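Local coordinates for protein OxyR (Porphyromonas gingivalis, PDB 3HO7) that probably acts as a redox-sensitive, DNA-binding transcriptional activator of the LysR family, of which this chain is the regulatory domain, at residues L111-E116 / K131-R136; D122-F127 / I158-Q163. One frame throughout, in Å; residues are numbered along the deposited sequence.

Interaction 1 of 2, residues L111-E116 / K131-R136; sequences LWLLDE and KGLHER
Two loops of the LysR-type regulatory domain, which has a periplasmic-binding-protein-like fold, meet here through a small leucine contact and an arginine lying against backbone. Leu111 and Leu113 belong to the loop that follows strand 75-89, while Leu133 and Arg136 come from the loop after helix 125-128, where a type I beta turn runs from Gly132 to Glu135. In the apolar half, Leu113 CD1 reaches both methyls of Leu133, at 3.9 Å from CD2 and 4.0 Å from CD1, the two side chains lying obliquely to each other. With CG anti to its backbone N (chi1 176°), Leu133 brings its methyl end closer to Leu113 than its CB bond would suggest. Its CD1 also faces Leu111 CD2, more loosely, at 4.4 Å. Behind this pair, Leu111 and Leu113 rest on Phe160 of strand 158-162.

The arginine half is close but not a clean bond. Arg136 NH1 comes within 2.7 Å of Leu111 O, yet the angle is too poor for a hydrogen bond. The guanidinium is held instead by its NE, which bonds to His109 O. Next to Leu111, the centroid of the Trp112 six-membered ring lies 5.5 Å from Arg136 CZ, at most a weak cation-pi attraction. Within its own loop, Arg136 presents one guanidinium face to Leu133 O, which sits 3.1 Å above the plane and toward its rim.

Interaction 2 of 2, residues D122-F127 / I158-Q163; sequences DQLVRF and ITFIPQ
Phe127 N donates to Leu124 O at 2.8 Å, a short bond that joins the two residues of 122-127 that touch Phe160. Leu124 occupies the N-cap position just before helix 125-128 and is the centre of an inverse gamma turn, closed by a weak bond of 3.0 Å from Val125 N to Gln123 O. From this start of the helix both side chains point at strand 158-162.

The main meeting is an edge-to-face aromatic pair. Phe160 turns the CE2-CZ edge of its ring onto one face of Phe127, with CZ 3.9 Å above the centre of that face. The centroids are 5.1 Å apart and the planes are inclined at 57°, well short of perpendicular. Alongside, Leu124 CD1 reaches Phe160 CD2 at 3.8 Å; with its CG anti to the carbonyl carbon (chi1 -68°), the side chain extends toward the ring.

All three side chains are buried, and Phe180 meets the Phe160 ring as well. Around them, Leu124 leans on Pro185 of strand 184-194 and Phe127 on Val106, while strand 158-162 pairs antiparallel with strand 75-89, and its Thr159 and Ile161 touch helix 145-153.

The two contacts lie about 10 Å apart, centre to centre, on the same side of the chain's centre, and their segments alternate along the chain: 111-116, 122-127, 131-136, then 158-163. They touch directly. Trp112 N lies 2.8 Å from Ile158 O, a probable hydrogen bond that ties the loop 111-116 to strand 158-162, and Phe127 O packs against Leu113 CD1 and Leu133 CD2. His118 bonds to both Leu114 N and Phe160 O. Segment 122-127 lies between the disulfide-bonded Cys119 and Cys128, while the flanking loops 111-116 and 131-136 meet each other in interaction 1. That disulfide, seen in this structure, is consistent with a redox-sensitive regulator.

Interaction 1 of 2, residues L111-E116 / K131-R136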
loop_
_atom_site.group_PDB
_atom_site.type_symbol
_atom_site.label_atom_id
_atom_site.label_comp_id
_atom_site.label_asym_id
_atom_site.label_seq_id
_atom_site.Cartn_x
_atom_site.Cartn_y
_atom_site.Cartn_z
ATOM N N LEU A 111 6.834 3.265 17.293
ATOM C CA LEU A 111 5.540 3.598 16.712
ATOM C C LEU A 111 5.686 3.939 15.232
ATOM O O LEU A 111 6.591 4.681 14.845
ATOM C CB LEU A 111 4.924 4.783 17.458
ATOM C CG LEU A 111 3.573 5.309 16.975
ATOM C CD1 LEU A 111 2.496 4.253 17.176
ATOM C CD2 LEU A 111 3.206 6.598 17.698
ATOM N N TRP A 112 4.807 3.383 14.405
ATOM C CA TRP A 112 4.822 3.690 12.983
ATOM C C TRP A 112 3.588 4.515 12.669
ATOM O O TRP A 112 2.465 4.056 12.844
ATOM C CB TRP A 112 4.817 2.407 12.153
ATOM C CG TRP A 112 5.898 1.446 12.526
ATOM C CD1 TRP A 112 5.749 0.259 13.176
ATOM C CD2 TRP A 112 7.299 1.595 12.278
ATOM N NE1 TRP A 112 6.969 -0.345 13.347
ATOM C CE2 TRP A 112 7.938 0.456 12.804
ATOM C CE3 TRP A 112 8.076 2.579 11.663
ATOM C CZ2 TRP A 112 9.316 0.274 12.732
ATOM C CZ3 TRP A 112 9.441 2.398 11.593
ATOM C CH2 TRP A 112 10.048 1.254 12.124
ATOM N N LEU A 113 3.802 5.734 12.193
ATOM C CA LEU A 113 2.695 6.627 11.903
ATOM C C LEU A 113 2.669 7.024 10.442
ATOM O O LEU A 113 3.677 7.448 9.887
ATOM C CB LEU A 113 2.775 7.881 12.775
ATOM C CG LEU A 113 2.679 7.688 14.288
ATOM C CD1 LEU A 113 2.834 9.019 15.002
ATOM C CD2 LEU A 113 1.370 7.025 14.673
ATOM N N LEU A 114 1.506 6.891 9.821
ATOM C CA LEU A 114 1.359 7.318 8.447
ATOM C C LEU A 114 1.289 8.834 8.464
ATOM O O LEU A 114 0.507 9.416 9.209
ATOM C CB LEU A 114 0.081 6.735 7.845
ATOM C CG LEU A 114 0.031 5.212 7.719
ATOM C CD1 LEU A 114 -1.391 4.724 7.496
ATOM C CD2 LEU A 114 0.946 4.736 6.604
ATOM N N ASP A 115 2.105 9.467 7.635
ATOM C CA ASP A 115 2.112 10.921 7.519
ATOM C C ASP A 115 0.700 11.470 7.331
ATOM O O ASP A 115 0.299 12.418 8.006
ATOM C CB ASP A 115 3.003 11.365 6.355
ATOM C CG ASP A 115 4.463 11.005 6.564
ATOM O OD1 ASP A 115 4.909 10.969 7.730
ATOM O OD2 ASP A 115 5.166 10.763 5.560
ATOM N N GLU A 116 -0.048 10.866 6.412
ATOM C CA GLU A 116 -1.401 11.319 6.101
ATOM C C GLU A 116 -2.472 10.374 6.645
ATOM O O GLU A 116 -3.602 10.786 6.906
ATOM C CB GLU A 116 -1.568 11.498 4.590
ATOM C CG GLU A 116 -3.000 11.747 4.141
ATOM C CD GLU A 116 -3.085 12.217 2.703
ATOM O OE1 GLU A 116 -2.233 13.035 2.291
ATOM O OE2 GLU A 116 -4.007 11.774 1.982
ATOM N N LYS A 131 6.485 13.412 22.415
ATOM C CA LYS A 131 7.928 13.499 22.603
ATOM C C LYS A 131 8.605 12.150 22.387
ATOM O O LYS A 131 8.098 11.114 22.815
ATOM C CB LYS A 131 8.248 14.017 24.006
ATOM C CG LYS A 131 7.557 15.323 24.362
ATOM C CD LYS A 131 8.082 16.479 23.526
ATOM C CE LYS A 131 7.415 17.786 23.924
ATOM N NZ LYS A 131 7.971 18.950 23.181
ATOM N N GLY A 132 9.756 12.173 21.722
ATOM C CA GLY A 132 10.530 10.961 21.481
ATOM C C GLY A 132 10.160 10.254 20.191
ATOM O O GLY A 132 10.798 9.274 19.809
ATOM N N LEU A 133 9.128 10.752 19.518
ATOM C CA LEU A 133 8.664 10.140 18.276
ATOM C C LEU A 133 9.807 9.950 17.288
ATOM O O LEU A 133 10.075 8.836 16.837
ATOM C CB LEU A 133 7.556 10.980 17.636
ATOM C CG LEU A 133 7.057 10.481 16.278
ATOM C CD1 LEU A 133 6.619 9.026 16.368
ATOM C CD2 LEU A 133 5.925 11.353 15.754
ATOM N N HIS A 134 10.546 11.008 17.012
ATOM C CA HIS A 134 11.548 10.972 15.960
ATOM C C HIS A 134 12.907 10.472 16.438
ATOM O O HIS A 134 13.916 10.642 15.755
ATOM C CB HIS A 134 11.643 12.332 15.266
ATOM C CG HIS A 134 10.371 12.744 14.592
ATOM N ND1 HIS A 134 9.361 13.411 15.251
ATOM C CD2 HIS A 134 9.935 12.565 13.323
ATOM C CE1 HIS A 134 8.364 13.636 14.415
ATOM N NE2 HIS A 134 8.687 13.132 13.237
ATOM N N GLU A 135 12.935 9.886 17.632
ATOM C CA GLU A 135 14.203 9.413 18.206
ATOM C C GLU A 135 14.318 7.914 18.047
ATOM O O GLU A 135 13.813 7.176 18.842
ATOM C CB GLU A 135 14.289 9.711 19.714
ATOM C CG GLU A 135 14.568 11.157 20.120
ATOM C CD GLU A 135 14.304 11.397 21.589
ATOM O OE1 GLU A 135 14.068 12.546 21.956
ATOM O OE2 GLU A 135 14.307 10.452 22.380
ATOM N N ARG A 136 14.864 7.500 16.919
ATOM C CA ARG A 136 15.074 6.097 16.645
ATOM C C ARG A 136 16.100 6.017 15.543
ATOM O O ARG A 136 16.252 6.956 14.763
ATOM C CB ARG A 136 13.766 5.444 16.200
ATOM C CG ARG A 136 13.042 6.199 15.095
ATOM C CD ARG A 136 11.948 5.348 14.467
ATOM N NE ARG A 136 10.813 5.156 15.362
ATOM C CZ ARG A 136 9.688 5.860 15.300
ATOM N NH1 ARG A 136 8.705 5.619 16.155
ATOM N NH2 ARG A 136 9.544 6.804 14.381
#

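Interaction 2 of 2, residues D122-F127 / I158-Q163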
loop_
_atom_site.group_PDB
_atom_site.type_symbol
_atom_site.label_atom_id
_atom_site.label_comp_id
_atom_site.label_asym_id
_atom_site.label_seq_id
_atom_site.Cartn_x
_atom_site.Cartn_y
_atom_site.Cartn_z
ATOM N N ASP A 122 -2.195 16.424 11.788
ATOM C CA ASP A 122 -1.992 15.897 13.136
ATOM C C ASP A 122 -3.269 15.328 13.751
ATOM O O ASP A 122 -3.620 15.676 14.875
ATOM C CB ASP A 122 -1.354 16.946 14.047
ATOM C CG ASP A 122 0.146 17.053 13.847
ATOM O OD1 ASP A 122 0.766 16.052 13.432
ATOM O OD2 ASP A 122 0.709 18.135 14.106
ATOM N N GLN A 123 -3.976 14.480 13.015
ATOM C CA GLN A 123 -5.268 13.985 13.481
ATOM C C GLN A 123 -5.138 13.278 14.827
ATOM O O GLN A 123 -5.810 13.637 15.793
ATOM C CB GLN A 123 -5.910 13.059 12.448
ATOM C CG GLN A 123 -7.260 12.502 12.878
ATOM C CD GLN A 123 -8.073 11.982 11.709
ATOM O OE1 GLN A 123 -7.532 11.687 10.643
ATOM N NE2 GLN A 123 -9.384 11.869 11.903
ATOM N N LEU A 124 -4.276 12.268 14.886
ATOM C CA LEU A 124 -4.003 11.579 16.142
ATOM C C LEU A 124 -2.882 12.308 16.879
ATOM O O LEU A 124 -1.836 11.732 17.179
ATOM C CB LEU A 124 -3.629 10.117 15.887
ATOM C CG LEU A 124 -4.760 9.234 15.350
ATOM C CD1 LEU A 124 -4.253 7.839 15.014
ATOM C CD2 LEU A 124 -5.902 9.167 16.351
ATOM N N VAL A 125 -3.125 13.581 17.169
ATOM C CA VAL A 125 -2.100 14.475 17.698
ATOM C C VAL A 125 -1.371 13.938 18.927
ATOM O O VAL A 125 -0.192 14.226 19.126
ATOM C CB VAL A 125 -2.686 15.864 18.028
ATOM C CG1 VAL A 125 -3.755 15.749 19.103
ATOM C CG2 VAL A 125 -1.581 16.814 18.462
ATOM N N ARG A 126 -2.070 13.162 19.750
ATOM C CA ARG A 126 -1.477 12.639 20.976
ATOM C C ARG A 126 -0.257 11.776 20.670
ATOM O O ARG A 126 0.562 11.506 21.550
ATOM C CB ARG A 126 -2.505 11.832 21.774
ATOM C CG ARG A 126 -2.645 10.388 21.321
ATOM C CD ARG A 126 -3.843 9.717 21.972
ATOM N NE ARG A 126 -5.102 10.221 21.434
ATOM C CZ ARG A 126 -6.297 9.723 21.733
ATOM N NH1 ARG A 126 -6.401 8.701 22.571
ATOM N NH2 ARG A 126 -7.389 10.246 21.193
ATOM N N PHE A 127 -0.141 11.345 19.417
ATOM C CA PHE A 127 0.973 10.500 18.998
ATOM C C PHE A 127 1.826 11.183 17.937
ATOM O O PHE A 127 3.052 11.072 17.946
ATOM C CB PHE A 127 0.455 9.160 18.470
ATOM C CG PHE A 127 -0.377 8.404 19.463
ATOM C CD1 PHE A 127 0.222 7.654 20.460
ATOM C CD2 PHE A 127 -1.760 8.452 19.406
ATOM C CE1 PHE A 127 -0.541 6.960 21.378
ATOM C CE2 PHE A 127 -2.529 7.760 20.320
ATOM C CZ PHE A 127 -1.917 7.013 21.309
ATOM N N ILE A 158 4.462 -0.862 16.843
ATOM C CA ILE A 158 3.031 -0.646 16.872
ATOM C C ILE A 158 2.606 0.326 15.782
ATOM O O ILE A 158 3.378 1.189 15.365
ATOM C CB ILE A 158 2.606 -0.061 18.233
ATOM C CG1 ILE A 158 2.751 -1.110 19.338
ATOM C CG2 ILE A 158 1.194 0.499 18.157
ATOM C CD1 ILE A 158 2.294 -0.633 20.705
ATOM N N THR A 159 1.362 0.174 15.339
ATOM C CA THR A 159 0.764 1.053 14.342
ATOM C C THR A 159 -0.747 1.069 14.540
ATOM O O THR A 159 -1.275 0.355 15.393
ATOM C CB THR A 159 1.086 0.590 12.911
ATOM O OG1 THR A 159 0.765 1.635 11.985
ATOM C CG2 THR A 159 0.286 -0.655 12.562
ATOM N N PHE A 160 -1.444 1.883 13.754
ATOM C CA PHE A 160 -2.894 1.982 13.865
ATOM C C PHE A 160 -3.583 1.585 12.564
ATOM O O PHE A 160 -3.215 2.056 11.489
ATOM C CB PHE A 160 -3.297 3.391 14.296
ATOM C CG PHE A 160 -2.761 3.778 15.645
ATOM C CD1 PHE A 160 -3.060 3.016 16.764
ATOM C CD2 PHE A 160 -1.960 4.897 15.798
ATOM C CE1 PHE A 160 -2.566 3.360 18.013
ATOM C CE2 PHE A 160 -1.464 5.247 17.046
ATOM C CZ PHE A 160 -1.767 4.477 18.153
ATOM N N ILE A 161 -4.578 0.712 12.666
ATOM C CA ILE A 161 -5.289 0.236 11.480
ATOM C C ILE A 161 -6.768 0.609 11.513
ATOM O O ILE A 161 -7.346 0.780 12.581
ATOM C CB ILE A 161 -5.144 -1.287 11.297
ATOM C CG1 ILE A 161 -5.754 -2.038 12.479
ATOM C CG2 ILE A 161 -3.679 -1.665 11.135
ATOM C CD1 ILE A 161 -5.834 -3.539 12.265
ATOM N N PRO A 162 -7.381 0.730 10.329
ATOM C CA PRO A 162 -8.780 1.120 10.220
ATOM C C PRO A 162 -9.700 -0.054 10.522
ATOM O O PRO A 162 -9.373 -1.192 10.193
ATOM C CB PRO A 162 -8.918 1.538 8.746
ATOM C CG PRO A 162 -7.538 1.357 8.119
ATOM C CD PRO A 162 -6.789 0.439 9.016
ATOM N N GLN A 163 -10.845 0.229 11.140
ATOM C CA GLN A 163 -11.791 -0.813 11.529
ATOM C C GLN A 163 -12.164 -1.736 10.369
ATOM O O GLN A 163 -12.261 -2.949 10.542
ATOM C CB GLN A 163 -13.053 -0.193 12.132
ATOM C CG GLN A 163 -14.227 -1.156 12.257
ATOM C CD GLN A 163 -13.912 -2.365 13.118
ATOM O OE1 GLN A 163 -13.178 -2.269 14.102
ATOM N NE2 GLN A 163 -14.474 -3.513 12.752
#